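Local coordinates for protein afamin (Homo sapiens, PDB 6FAK) that carries hydrophobic molecules in body fluids, binds vitamin E and keeps lipidated Wnt proteins soluble and active, at residues F508-D513 / V567-E572; L406-L411 / K525-L530; K496-P501 / L533-H538; P419-E424 / R468-A473. All blocks are in the same frame, centred on the assembly; numbering follows the deposited sequence.

Contact 1: residues F508-D513 / V567-E572; sequences FTFHAD and VCFNEE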
loop_
_atom_site.group_PDB
_atom_site.type_symbol
_atom_site.label_atom_id
_atom_site.label_comp_id
_atom_site.label_asym_id
_atom_site.label_seq_id
_atom_site.Cartn_x
_atom_site.Cartn_y
_atom_site.Cartn_z
ATOM N N PHE A 508 18.588 12.346 -21.639
ATOM C CA PHE A 508 18.593 11.285 -22.629
ATOM C C PHE A 508 20.008 10.875 -23.035
ATOM O O PHE A 508 20.215 10.228 -24.070
ATOM C CB PHE A 508 17.802 11.739 -23.815
ATOM C CG PHE A 508 16.424 12.257 -23.468
ATOM C CD1 PHE A 508 15.373 11.386 -23.290
ATOM C CD2 PHE A 508 16.186 13.610 -23.302
ATOM C CE1 PHE A 508 14.118 11.850 -22.986
ATOM C CE2 PHE A 508 14.934 14.064 -23.004
ATOM C CZ PHE A 508 13.904 13.172 -22.829
ATOM N N THR A 509 20.971 11.241 -22.202
ATOM C CA THR A 509 22.378 10.966 -22.469
ATOM C C THR A 509 22.816 9.871 -21.539
ATOM O O THR A 509 22.606 9.943 -20.343
ATOM C CB THR A 509 23.242 12.210 -22.219
ATOM O OG1 THR A 509 22.807 13.250 -23.101
ATOM C CG2 THR A 509 24.699 11.916 -22.460
ATOM N N PHE A 510 23.438 8.858 -22.107
ATOM C CA PHE A 510 24.020 7.787 -21.349
ATOM C C PHE A 510 25.450 8.207 -21.002
ATOM O O PHE A 510 26.211 8.654 -21.874
ATOM C CB PHE A 510 24.001 6.524 -22.189
ATOM C CG PHE A 510 24.570 5.337 -21.494
ATOM C CD1 PHE A 510 25.873 4.926 -21.766
ATOM C CD2 PHE A 510 23.815 4.634 -20.557
ATOM C CE1 PHE A 510 26.413 3.832 -21.122
ATOM C CE2 PHE A 510 24.350 3.529 -19.909
ATOM C CZ PHE A 510 25.652 3.129 -20.189
ATOM N N HIS A 511 25.800 8.057 -19.732
ATOM C CA HIS A 511 27.134 8.366 -19.224
ATOM C C HIS A 511 27.889 7.077 -18.922
ATOM O O HIS A 511 27.280 6.060 -18.561
ATOM C CB HIS A 511 27.047 9.209 -17.945
ATOM C CG HIS A 511 26.320 10.500 -18.126
ATOM N ND1 HIS A 511 24.995 10.658 -17.784
ATOM C CD2 HIS A 511 26.726 11.688 -18.634
ATOM C CE1 HIS A 511 24.617 11.895 -18.062
ATOM N NE2 HIS A 511 25.649 12.539 -18.580
ATOM N N ALA A 512 29.219 7.167 -19.020
ATOM C CA ALA A 512 30.130 6.011 -18.961
ATOM C C ALA A 512 30.065 5.224 -17.648
ATOM O O ALA A 512 30.158 3.991 -17.662
ATOM C CB ALA A 512 31.558 6.457 -19.241
ATOM N N ASP A 513 29.895 5.937 -16.531
ATOM C CA ASP A 513 29.728 5.309 -15.200
ATOM C C ASP A 513 28.581 4.289 -15.101
ATOM O O ASP A 513 28.654 3.362 -14.288
ATOM C CB ASP A 513 29.590 6.374 -14.093
ATOM C CG ASP A 513 28.454 7.359 -14.348
ATOM O OD1 ASP A 513 27.302 7.068 -13.961
ATOM O OD2 ASP A 513 28.725 8.434 -14.928
ATOM N N VAL A 567 31.419 8.491 -25.819
ATOM C CA VAL A 567 31.620 8.919 -27.206
ATOM C C VAL A 567 30.916 7.973 -28.179
ATOM O O VAL A 567 30.399 8.428 -29.195
ATOM C CB VAL A 567 33.115 9.051 -27.578
ATOM C CG1 VAL A 567 33.775 7.689 -27.735
ATOM C CG2 VAL A 567 33.290 9.880 -28.850
ATOM N N CYS A 568 30.889 6.674 -27.854
ATOM C CA CYS A 568 30.236 5.668 -28.694
ATOM C C CYS A 568 28.751 5.963 -28.738
ATOM O O CYS A 568 28.156 5.979 -29.819
ATOM C CB CYS A 568 30.501 4.240 -28.177
ATOM S SG CYS A 568 29.585 2.897 -29.008
ATOM N N PHE A 569 28.165 6.209 -27.553
ATOM C CA PHE A 569 26.737 6.485 -27.436
ATOM C C PHE A 569 26.278 7.686 -28.253
ATOM O O PHE A 569 25.291 7.598 -28.981
ATOM C CB PHE A 569 26.343 6.723 -25.979
ATOM C CG PHE A 569 24.860 6.839 -25.784
ATOM C CD1 PHE A 569 24.226 8.076 -25.882
ATOM C CD2 PHE A 569 24.094 5.709 -25.538
ATOM C CE1 PHE A 569 22.855 8.181 -25.711
ATOM C CE2 PHE A 569 22.721 5.811 -25.364
ATOM C CZ PHE A 569 22.103 7.049 -25.455
ATOM N N ASN A 570 26.988 8.805 -28.122
ATOM C CA ASN A 570 26.627 10.029 -28.841
ATOM C C ASN A 570 26.781 9.923 -30.361
ATOM O O ASN A 570 26.001 10.538 -31.087
ATOM C CB ASN A 570 27.401 11.242 -28.305
ATOM C CG ASN A 570 27.001 11.617 -26.878
ATOM O OD1 ASN A 570 25.889 11.326 -26.421
ATOM N ND2 ASN A 570 27.913 12.268 -26.170
ATOM N N GLU A 571 27.742 9.148 -30.857
ATOM C CA GLU A 571 27.793 8.905 -32.317
ATOM C C GLU A 571 26.797 7.853 -32.837
ATOM O O GLU A 571 26.308 7.983 -33.957
ATOM C CB GLU A 571 29.233 8.702 -32.852
ATOM C CG GLU A 571 30.062 7.543 -32.293
ATOM C CD GLU A 571 31.580 7.810 -32.282
ATOM O OE1 GLU A 571 32.034 8.971 -32.407
ATOM O OE2 GLU A 571 32.347 6.841 -32.127
ATOM N N GLU A 572 26.436 6.866 -32.014
ATOM C CA GLU A 572 25.569 5.762 -32.470
ATOM C C GLU A 572 24.104 5.816 -32.024
ATOM O O GLU A 572 23.289 5.095 -32.592
ATOM C CB GLU A 572 26.158 4.413 -32.019
ATOM C CG GLU A 572 27.577 4.143 -32.499
ATOM C CD GLU A 572 27.725 4.144 -34.013
ATOM O OE1 GLU A 572 26.720 4.013 -34.728
ATOM O OE2 GLU A 572 28.862 4.289 -34.484
#
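In the third albumin domain, F510 of the loop between strand 503-504 and helix 521-536 rests on F569 of the short helix 565-572. F510 CB lies over the centre of the F569 ring, 3.5 Å from its centroid and 15° off the ring normal. This is a CH-pi contact. The closest pair is F510 CB with F569 CD2, at 3.4 Å. The rings meet obliquely, with planes 33° apart and centroids 5.7 Å apart. CG of F510 stands anti to the backbone N (chi1 -179°). The ring beyond it leads away from F569 and packs on V556 and C560 of helix 542-560. F569 touches V556 as well, and also F552, so that helix backs both phenylalanines. Adjacent cysteines C559 and C560 of helix 542-560 form the double disulfide of the albumin family here: C559 bonds C568, and C560 bonds C515, just past the loop segment. F569 CE1 approaches backbone atoms of the loop, at 3.7 Å from both F508 O and F510 N. F510 N is buried here with no polar partner. On the more exposed flank T509 CG2 reaches N570 OD1 at 4.2 Å, a loose contact. N570 OD1 also lies in the plane of the F569 ring, at its edge. T509 OG1 turns to its own loop and bonds Q505 O.

Contact 2: residues L406-L411 / K525-L530; sequences LKYHYL and KTDRFL
D527, L530 and Y408 bury the most surface where helix 376-417 meets helix 521-536. D527 OD1 is the polar centre. K407 NZ bonds it at 2.8 Å in a salt bridge, arriving on the syn side of the carboxylate and 22° out of its plane. The lysine chain leaves with CG anti to the backbone N (chi1 -176°), then bends at chi3 and chi4. Its CE comes to 3.4 Å from D527 OD2, and the two side chains cross at about a right angle. D527 OD1 also accepts a bond from Q523 NE2. The same oxygen lies at the edge of the Y408 ring, in its plane, 3.5 Å from CE1. The ring and the carboxylate are turned nearly perpendicular to each other. Such a buried carboxylate is probably kept charged by its lysine partner.

L530 closes the apolar side. Its CD2 sits 3.7 Å from Y408 CB and is close to Y408 O, and it also meets L411 CB. L411 CD1 covers D527 from the side of CB and CG, 3.9 Å from CG. At the far end of the tyrosine, OH meets T526 CG2 at 3.7 Å. F549 of helix 542-560 meets the Y408 ring edge-to-face and also touches T526 and L530.

The two short helical segments approach to 10.3 Å between axes, with their directions 36° apart. This is helix-helix packing of the all-alpha albumin domain, in which a buried ion pair lies beside leucine and tyrosine contacts.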
loop_
_atom_site.group_PDB
_atom_site.type_symbol
_atom_site.label_atom_id
_atom_site.label_comp_id
_atom_site.label_asym_id
_atom_site.label_seq_id
_atom_site.Cartn_x
_atom_site.Cartn_y
_atom_site.Cartn_z
ATOM N N LEU A 406 8.045 -6.608 -19.831
ATOM C CA LEU A 406 6.686 -6.284 -19.473
ATOM C C LEU A 406 6.621 -4.923 -18.796
ATOM O O LEU A 406 5.684 -4.200 -19.033
ATOM C CB LEU A 406 6.060 -7.330 -18.514
ATOM C CG LEU A 406 4.545 -7.157 -18.249
ATOM C CD1 LEU A 406 3.689 -7.029 -19.505
ATOM C CD2 LEU A 406 4.015 -8.287 -17.384
ATOM N N LYS A 407 7.584 -4.627 -17.921
ATOM C CA LYS A 407 7.647 -3.342 -17.219
ATOM C C LYS A 407 7.652 -2.168 -18.218
ATOM O O LYS A 407 6.897 -1.212 -18.030
ATOM C CB LYS A 407 8.840 -3.275 -16.277
ATOM C CG LYS A 407 8.915 -2.004 -15.446
ATOM C CD LYS A 407 9.938 -2.015 -14.323
ATOM C CE LYS A 407 11.339 -2.516 -14.689
ATOM N NZ LYS A 407 11.876 -2.099 -16.008
ATOM N N TYR A 408 8.431 -2.290 -19.297
ATOM C CA TYR A 408 8.548 -1.225 -20.292
ATOM C C TYR A 408 7.222 -0.953 -20.978
ATOM O O TYR A 408 6.863 0.220 -21.230
ATOM C CB TYR A 408 9.672 -1.580 -21.299
ATOM C CG TYR A 408 11.026 -1.799 -20.661
ATOM C CD1 TYR A 408 11.447 -1.029 -19.566
ATOM C CD2 TYR A 408 11.896 -2.773 -21.145
ATOM C CE1 TYR A 408 12.690 -1.211 -19.004
ATOM C CE2 TYR A 408 13.138 -2.984 -20.584
ATOM C CZ TYR A 408 13.530 -2.205 -19.527
ATOM O OH TYR A 408 14.729 -2.412 -18.924
ATOM N N HIS A 409 6.431 -2.005 -21.215
ATOM C CA HIS A 409 5.093 -1.855 -21.774
ATOM C C HIS A 409 4.155 -1.075 -20.811
ATOM O O HIS A 409 3.402 -0.164 -21.265
ATOM C CB HIS A 409 4.472 -3.210 -22.168
ATOM C CG HIS A 409 5.098 -3.840 -23.383
ATOM N ND1 HIS A 409 4.359 -4.479 -24.355
ATOM C CD2 HIS A 409 6.387 -3.901 -23.799
ATOM C CE1 HIS A 409 5.164 -4.915 -25.310
ATOM N NE2 HIS A 409 6.403 -4.581 -24.995
ATOM N N TYR A 410 4.247 -1.371 -19.530
ATOM C CA TYR A 410 3.480 -0.674 -18.487
ATOM C C TYR A 410 3.873 0.798 -18.293
ATOM O O TYR A 410 3.004 1.666 -18.088
ATOM C CB TYR A 410 3.507 -1.423 -17.145
ATOM C CG TYR A 410 2.574 -2.635 -17.150
ATOM C CD1 TYR A 410 1.251 -2.513 -17.578
ATOM C CD2 TYR A 410 2.986 -3.880 -16.708
ATOM C CE1 TYR A 410 0.385 -3.595 -17.592
ATOM C CE2 TYR A 410 2.118 -4.981 -16.739
ATOM C CZ TYR A 410 0.829 -4.818 -17.200
ATOM O OH TYR A 410 -0.076 -5.844 -17.219
ATOM N N LEU A 411 5.165 1.047 -18.350
ATOM C CA LEU A 411 5.695 2.396 -18.262
ATOM C C LEU A 411 5.208 3.243 -19.418
ATOM O O LEU A 411 4.818 4.387 -19.223
ATOM C CB LEU A 411 7.241 2.358 -18.171
ATOM C CG LEU A 411 7.775 1.807 -16.860
ATOM C CD1 LEU A 411 9.288 1.749 -16.992
ATOM C CD2 LEU A 411 7.424 2.661 -15.650
ATOM N N LYS A 525 17.343 4.124 -13.558
ATOM C CA LYS A 525 17.816 5.042 -14.606
ATOM C C LYS A 525 17.271 4.748 -15.988
ATOM O O LYS A 525 16.878 5.665 -16.732
ATOM C CB LYS A 525 19.350 5.034 -14.660
ATOM C CG LYS A 525 20.018 5.306 -16.025
ATOM C CD LYS A 525 19.918 6.772 -16.492
ATOM C CE LYS A 525 19.944 6.940 -18.023
ATOM N NZ LYS A 525 19.900 8.371 -18.470
ATOM N N THR A 526 17.309 3.481 -16.369
ATOM C CA THR A 526 16.672 3.030 -17.609
ATOM C C THR A 526 15.155 3.341 -17.630
ATOM O O THR A 526 14.621 3.811 -18.645
ATOM C CB THR A 526 16.902 1.531 -17.780
ATOM O OG1 THR A 526 18.313 1.323 -17.903
ATOM C CG2 THR A 526 16.169 0.955 -19.029
ATOM N N ASP A 527 14.509 3.088 -16.488
ATOM C CA ASP A 527 13.078 3.286 -16.336
ATOM C C ASP A 527 12.723 4.773 -16.477
ATOM O O ASP A 527 11.744 5.121 -17.143
ATOM C CB ASP A 527 12.585 2.698 -15.016
ATOM C CG ASP A 527 12.612 1.177 -14.990
ATOM O OD1 ASP A 527 12.938 0.491 -15.986
ATOM O OD2 ASP A 527 12.281 0.612 -13.937
ATOM N N ARG A 528 13.535 5.633 -15.881
ATOM C CA ARG A 528 13.322 7.069 -15.989
ATOM C C ARG A 528 13.509 7.586 -17.373
ATOM O O ARG A 528 12.745 8.438 -17.810
ATOM C CB ARG A 528 14.228 7.893 -15.093
ATOM C CG ARG A 528 14.045 7.685 -13.619
ATOM C CD ARG A 528 15.073 8.595 -12.952
ATOM N NE ARG A 528 15.128 8.380 -11.524
ATOM C CZ ARG A 528 16.081 7.751 -10.833
ATOM N NH1 ARG A 528 17.160 7.257 -11.444
ATOM N NH2 ARG A 528 15.965 7.643 -9.509
ATOM N N PHE A 529 14.508 7.054 -18.057
ATOM C CA PHE A 529 14.725 7.385 -19.484
ATOM C C PHE A 529 13.481 7.124 -20.333
ATOM O O PHE A 529 13.033 8.000 -21.118
ATOM C CB PHE A 529 15.983 6.644 -20.023
ATOM C CG PHE A 529 16.196 6.807 -21.492
ATOM C CD1 PHE A 529 15.597 5.935 -22.403
ATOM C CD2 PHE A 529 17.000 7.816 -21.967
ATOM C CE1 PHE A 529 15.752 6.096 -23.772
ATOM C CE2 PHE A 529 17.156 8.005 -23.351
ATOM C CZ PHE A 529 16.519 7.128 -24.257
ATOM N N LEU A 530 12.921 5.924 -20.177
ATOM C CA LEU A 530 11.744 5.539 -20.956
ATOM C C LEU A 530 10.541 6.443 -20.689
ATOM O O LEU A 530 9.872 6.876 -21.638
ATOM C CB LEU A 530 11.375 4.103 -20.739
ATOM C CG LEU A 530 10.154 3.626 -21.519
ATOM C CD1 LEU A 530 10.183 3.821 -23.028
ATOM C CD2 LEU A 530 9.984 2.153 -21.240
#

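Contact 3: residues K496-P501 / L533-H538; sequences KTYVPP and LVKLKH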
loop_
_atom_site.group_PDB
_atom_site.type_symbol
_atom_site.label_atom_id
_atom_site.label_comp_id
_atom_site.label_asym_id
_atom_site.label_seq_id
_atom_site.Cartn_x
_atom_site.Cartn_y
_atom_site.Cartn_z
ATOM N N LYS A 496 -4.620 13.238 -24.645
ATOM C CA LYS A 496 -4.078 13.986 -25.802
ATOM C C LYS A 496 -3.986 15.506 -25.634
ATOM O O LYS A 496 -3.457 16.170 -26.497
ATOM C CB LYS A 496 -4.806 13.660 -27.090
ATOM C CG LYS A 496 -4.427 12.305 -27.664
ATOM C CD LYS A 496 -5.573 11.346 -27.470
ATOM C CE LYS A 496 -5.217 9.909 -27.805
ATOM N NZ LYS A 496 -6.098 9.043 -26.967
ATOM N N THR A 497 -4.433 16.028 -24.509
ATOM C CA THR A 497 -4.271 17.458 -24.208
ATOM C C THR A 497 -2.881 17.790 -23.625
ATOM O O THR A 497 -2.522 18.958 -23.496
ATOM C CB THR A 497 -5.347 17.930 -23.211
ATOM O OG1 THR A 497 -5.119 17.391 -21.890
ATOM C CG2 THR A 497 -6.772 17.511 -23.676
ATOM N N TYR A 498 -2.124 16.765 -23.230
ATOM C CA TYR A 498 -0.883 16.977 -22.554
ATOM C C TYR A 498 0.169 17.612 -23.470
ATOM O O TYR A 498 0.352 17.190 -24.581
ATOM C CB TYR A 498 -0.361 15.642 -21.986
ATOM C CG TYR A 498 1.014 15.713 -21.381
ATOM C CD1 TYR A 498 1.237 16.252 -20.105
ATOM C CD2 TYR A 498 2.104 15.196 -22.054
ATOM C CE1 TYR A 498 2.533 16.279 -19.565
ATOM C CE2 TYR A 498 3.377 15.246 -21.512
ATOM C CZ TYR A 498 3.568 15.779 -20.274
ATOM O OH TYR A 498 4.836 15.751 -19.740
ATOM N N VAL A 499 0.875 18.596 -22.935
ATOM C CA VAL A 499 2.080 19.173 -23.548
ATOM C C VAL A 499 3.190 19.211 -22.500
ATOM O O VAL A 499 3.009 19.789 -21.441
ATOM C CB VAL A 499 1.805 20.615 -24.109
ATOM C CG1 VAL A 499 3.089 21.264 -24.690
ATOM C CG2 VAL A 499 0.712 20.545 -25.197
ATOM N N PRO A 500 4.332 18.545 -22.770
ATOM C CA PRO A 500 5.402 18.421 -21.761
ATOM C C PRO A 500 6.133 19.755 -21.562
ATOM O O PRO A 500 6.097 20.597 -22.452
ATOM C CB PRO A 500 6.364 17.423 -22.423
ATOM C CG PRO A 500 6.178 17.666 -23.881
ATOM C CD PRO A 500 4.699 17.902 -24.042
ATOM N N PRO A 501 6.805 19.938 -20.421
ATOM C CA PRO A 501 7.792 21.002 -20.345
ATOM C C PRO A 501 8.998 20.679 -21.241
ATOM O O PRO A 501 9.059 19.612 -21.814
ATOM C CB PRO A 501 8.205 20.935 -18.892
ATOM C CG PRO A 501 8.243 19.440 -18.640
ATOM C CD PRO A 501 7.048 18.909 -19.356
ATOM N N LEU A 533 11.169 9.848 -22.183
ATOM C CA LEU A 533 11.010 9.706 -23.626
ATOM C C LEU A 533 9.545 9.727 -24.081
ATOM O O LEU A 533 9.201 10.403 -25.114
ATOM C CB LEU A 533 11.683 8.424 -24.113
ATOM C CG LEU A 533 11.777 8.271 -25.617
ATOM C CD1 LEU A 533 12.689 9.328 -26.237
ATOM C CD2 LEU A 533 12.257 6.851 -25.912
ATOM N N VAL A 534 8.698 9.018 -23.321
ATOM C CA VAL A 534 7.283 8.918 -23.613
ATOM C C VAL A 534 6.629 10.290 -23.413
ATOM O O VAL A 534 5.777 10.660 -24.207
ATOM C CB VAL A 534 6.529 7.827 -22.810
ATOM C CG1 VAL A 534 5.071 7.846 -23.133
ATOM C CG2 VAL A 534 7.021 6.426 -23.180
ATOM N N LYS A 535 7.020 11.027 -22.369
ATOM C CA LYS A 535 6.506 12.409 -22.167
ATOM C C LYS A 535 6.926 13.259 -23.344
ATOM O O LYS A 535 6.101 13.971 -23.958
ATOM C CB LYS A 535 7.042 13.019 -20.878
ATOM C CG LYS A 535 6.402 12.449 -19.628
ATOM C CD LYS A 535 6.978 13.020 -18.369
ATOM C CE LYS A 535 6.240 12.477 -17.180
ATOM N NZ LYS A 535 6.748 13.048 -15.933
ATOM N N LEU A 536 8.200 13.174 -23.676
ATOM C CA LEU A 536 8.741 14.005 -24.766
ATOM C C LEU A 536 8.030 13.735 -26.126
ATOM O O LEU A 536 7.629 14.672 -26.824
ATOM C CB LEU A 536 10.233 13.837 -24.874
ATOM C CG LEU A 536 10.824 14.582 -26.111
ATOM C CD1 LEU A 536 10.667 16.086 -26.027
ATOM C CD2 LEU A 536 12.275 14.171 -26.272
ATOM N N LYS A 537 7.824 12.466 -26.428
ATOM C CA LYS A 537 7.271 11.986 -27.684
ATOM C C LYS A 537 5.875 11.355 -27.498
ATOM O O LYS A 537 5.564 10.323 -28.109
ATOM C CB LYS A 537 8.243 10.954 -28.251
ATOM C CG LYS A 537 9.653 11.461 -28.499
ATOM C CD LYS A 537 9.645 12.542 -29.556
ATOM C CE LYS A 537 10.980 12.592 -30.310
ATOM N NZ LYS A 537 11.230 13.966 -30.801
ATOM N N HIS A 538 5.068 11.961 -26.630
ATOM C CA HIS A 538 3.713 11.478 -26.323
ATOM C C HIS A 538 2.806 11.265 -27.548
ATOM O O HIS A 538 1.917 10.403 -27.500
ATOM C CB HIS A 538 3.006 12.414 -25.308
ATOM C CG HIS A 538 2.696 13.780 -25.845
ATOM N ND1 HIS A 538 1.449 14.120 -26.335
ATOM C CD2 HIS A 538 3.458 14.894 -25.960
ATOM C CE1 HIS A 538 1.469 15.371 -26.752
ATOM N NE2 HIS A 538 2.670 15.866 -26.545
#
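K535 NZ is gripped by L421 O and T423 OG1, while the methylenes of the same side chain carry Y498. The Y498 hydroxyl oxygen lies 3.7 Å from K535 CG and about as far from CB and CD. The lysine chain is extended beyond CG, and it crosses the tyrosine obliquely. The backbone of K535 takes part too. Its carbonyl O lies in the plane of the Y498 ring, at the edge, 3.9 Å from CE2. P500 CG packs on the same K535 O at 3.7 Å.

Past the end of helix 521-536, H538 turns back toward the loop. In the conformer described, its CG stands between the backbone N and the carbonyl carbon (chi1 67°). The Y498 edge points at the H538 face, giving an edge-to-face pair with centroids 5.5 Å apart and planes at 81°. Y498 CD2 lies over that face toward the rim. P500 CD comes to 3.8 Å from H538 CD2. P419 touches the tyrosine from outside the two segments.

H538 has a second conformer, so its part is less certain. The chemistry implies that this loop is held to the helix end by ring and methylene packing, while the K535 ammonium bonds two neutral oxygens.

Contact 4: residues P419-E424 / R468-A473; sequences PQLSTE and RTINPA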
loop_
_atom_site.group_PDB
_atom_site.type_symbol
_atom_site.label_atom_id
_atom_site.label_comp_id
_atom_site.label_asym_id
_atom_site.label_seq_id
_atom_site.Cartn_x
_atom_site.Cartn_y
_atom_site.Cartn_z
ATOM N N PRO A 419 0.371 11.396 -17.850
ATOM C CA PRO A 419 1.665 12.046 -18.093
ATOM C C PRO A 419 1.949 13.200 -17.129
ATOM O O PRO A 419 3.116 13.588 -17.038
ATOM C CB PRO A 419 1.560 12.542 -19.537
ATOM C CG PRO A 419 0.092 12.780 -19.722
ATOM C CD PRO A 419 -0.553 11.654 -18.969
ATOM N N GLN A 420 0.934 13.685 -16.390
ATOM C CA GLN A 420 1.096 14.756 -15.457
ATOM C C GLN A 420 1.819 14.309 -14.175
ATOM O O GLN A 420 2.339 15.158 -13.427
ATOM C CB GLN A 420 -0.270 15.374 -15.078
ATOM C CG GLN A 420 -1.037 16.031 -16.247
ATOM C CD GLN A 420 -1.808 15.054 -17.109
ATOM O OE1 GLN A 420 -1.972 13.851 -16.769
ATOM N NE2 GLN A 420 -2.392 15.567 -18.167
ATOM N N LEU A 421 1.883 13.011 -13.911
ATOM C CA LEU A 421 2.674 12.499 -12.764
ATOM C C LEU A 421 4.163 12.691 -12.959
ATOM O O LEU A 421 4.654 12.737 -14.060
ATOM C CB LEU A 421 2.394 11.018 -12.522
ATOM C CG LEU A 421 0.941 10.733 -12.166
ATOM C CD1 LEU A 421 0.691 9.259 -12.071
ATOM C CD2 LEU A 421 0.495 11.446 -10.900
ATOM N N SER A 422 4.893 12.902 -11.871
ATOM C CA SER A 422 6.340 12.932 -11.933
ATOM C C SER A 422 6.877 11.581 -12.486
ATOM O O SER A 422 6.307 10.490 -12.299
ATOM C CB SER A 422 6.967 13.195 -10.571
ATOM O OG SER A 422 6.769 12.100 -9.714
ATOM N N THR A 423 7.997 11.704 -13.184
ATOM C CA THR A 423 8.709 10.555 -13.626
ATOM C C THR A 423 9.029 9.579 -12.506
ATOM O O THR A 423 8.881 8.358 -12.713
ATOM C CB THR A 423 9.987 10.989 -14.400
ATOM O OG1 THR A 423 9.536 11.630 -15.590
ATOM C CG2 THR A 423 10.836 9.811 -14.737
ATOM N N GLU A 424 9.428 10.082 -11.337
ATOM C CA GLU A 424 9.751 9.175 -10.215
ATOM C C GLU A 424 8.532 8.360 -9.812
ATOM O O GLU A 424 8.637 7.160 -9.555
ATOM C CB GLU A 424 10.275 9.915 -8.958
ATOM C CG GLU A 424 11.716 10.389 -9.046
ATOM C CD GLU A 424 12.659 9.275 -9.457
ATOM O OE1 GLU A 424 13.165 9.329 -10.594
ATOM O OE2 GLU A 424 12.818 8.306 -8.692
ATOM N N ARG A 468 -6.653 13.487 -5.479
ATOM C CA ARG A 468 -5.661 14.092 -6.361
ATOM C C ARG A 468 -6.356 14.563 -7.633
ATOM O O ARG A 468 -7.439 14.078 -7.960
ATOM C CB ARG A 468 -4.600 13.102 -6.715
ATOM C CG ARG A 468 -3.924 12.524 -5.493
ATOM C CD ARG A 468 -2.882 11.547 -5.956
ATOM N NE ARG A 468 -1.719 12.225 -6.523
ATOM C CZ ARG A 468 -0.643 11.589 -6.978
ATOM N NH1 ARG A 468 -0.618 10.253 -7.056
ATOM N NH2 ARG A 468 0.382 12.274 -7.397
ATOM N N THR A 469 -5.776 15.547 -8.296
ATOM C CA THR A 469 -6.328 16.041 -9.528
ATOM C C THR A 469 -5.204 15.831 -10.563
ATOM O O THR A 469 -4.328 16.690 -10.721
ATOM C CB THR A 469 -6.779 17.542 -9.433
ATOM O OG1 THR A 469 -5.718 18.315 -8.889
ATOM C CG2 THR A 469 -7.993 17.715 -8.524
ATOM N N ILE A 470 -5.257 14.695 -11.251
ATOM C CA ILE A 470 -4.269 14.340 -12.236
ATOM C C ILE A 470 -4.685 14.769 -13.636
ATOM O O ILE A 470 -4.067 15.654 -14.234
ATOM C CB ILE A 470 -3.928 12.874 -12.099
ATOM C CG1 ILE A 470 -3.351 12.633 -10.653
ATOM C CG2 ILE A 470 -2.964 12.439 -13.227
ATOM C CD1 ILE A 470 -3.349 11.186 -10.276
ATOM N N ASN A 471 -5.738 14.151 -14.147
ATOM C CA ASN A 471 -6.422 14.615 -15.327
ATOM C C ASN A 471 -7.833 14.062 -15.234
ATOM O O ASN A 471 -8.087 13.140 -14.417
ATOM C CB ASN A 471 -5.670 14.226 -16.634
ATOM C CG ASN A 471 -5.544 12.721 -16.836
ATOM O OD1 ASN A 471 -6.546 11.992 -16.814
ATOM N ND2 ASN A 471 -4.297 12.250 -17.084
ATOM N N PRO A 472 -8.779 14.598 -16.061
ATOM C CA PRO A 472 -10.154 14.252 -15.791
ATOM C C PRO A 472 -10.469 12.761 -15.917
ATOM O O PRO A 472 -11.212 12.241 -15.090
ATOM C CB PRO A 472 -10.969 15.124 -16.794
ATOM C CG PRO A 472 -10.042 16.239 -17.189
ATOM C CD PRO A 472 -8.644 15.692 -17.062
ATOM N N ALA A 473 -9.858 12.064 -16.874
ATOM C CA ALA A 473 -10.139 10.634 -17.080
ATOM C C ALA A 473 -9.597 9.768 -15.916
ATOM O O ALA A 473 -10.289 8.918 -15.375
ATOM C CB ALA A 473 -9.549 10.156 -18.428
#
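L421 CD2 approaches the R468 guanidinium obliquely, 3.6 Å from NH2, and I470 CD1 lies over one face of that group, toward its rim. The two methyls also meet each other, with L421 CD2 3.9 Å from I470 CD1. L461 of helix 446-462 touches both side chains. The guanidinium NH1 is held by E425 in a salt bridge and by L461 O.

The Q420 and N471 amides also meet across the contact. Their side chains cross at about a right angle, with planes 68° apart. N471 ND2 donates to Q420 OE1 at 2.8 Å, with a nearly straight N-H...O angle of 168°. The acceptor lies in the N471 amide plane, but the donor is tilted out of the Q420 carbonyl plane.

N471 is the N-cap of helix 472-479. Its CG stands between the backbone N and the carbonyl carbon (chi1 62°), and OD1 caps V474 N. ND2 is shared between Q420 and I417 O. S422 likewise caps helix 423-440, so this contact joins the approaches to two helix starts in the third albumin domain. Q420 NE2 bonds D495 OD2, and Q420 CG packs on I470 O at 3.7 Å.

Overall arrangement
All four contacts lie in the third albumin domain, whereas the mapped pocket for hydrophobic ligands, residues 194-298, belongs to the second. Helix 521-536 serves contacts 2 and 3, whose centres are 15 Å apart. Contacts 3 and 4 lie nearest, 12 Å between centres. Between these two, K535 CE packs on P419 O at 3.3 Å, and Y498 CG packs on P419 CG at 3.5 Å. Contact 4 is nested within the chain loop closed by contact 2. Contact 1 sits farther out, yet F508 joins it to both neighbours: CA meets F529 CE2 of contact 2 at 3.7 Å, and CE1 meets L533 N of contact 3, also at 3.7 Å.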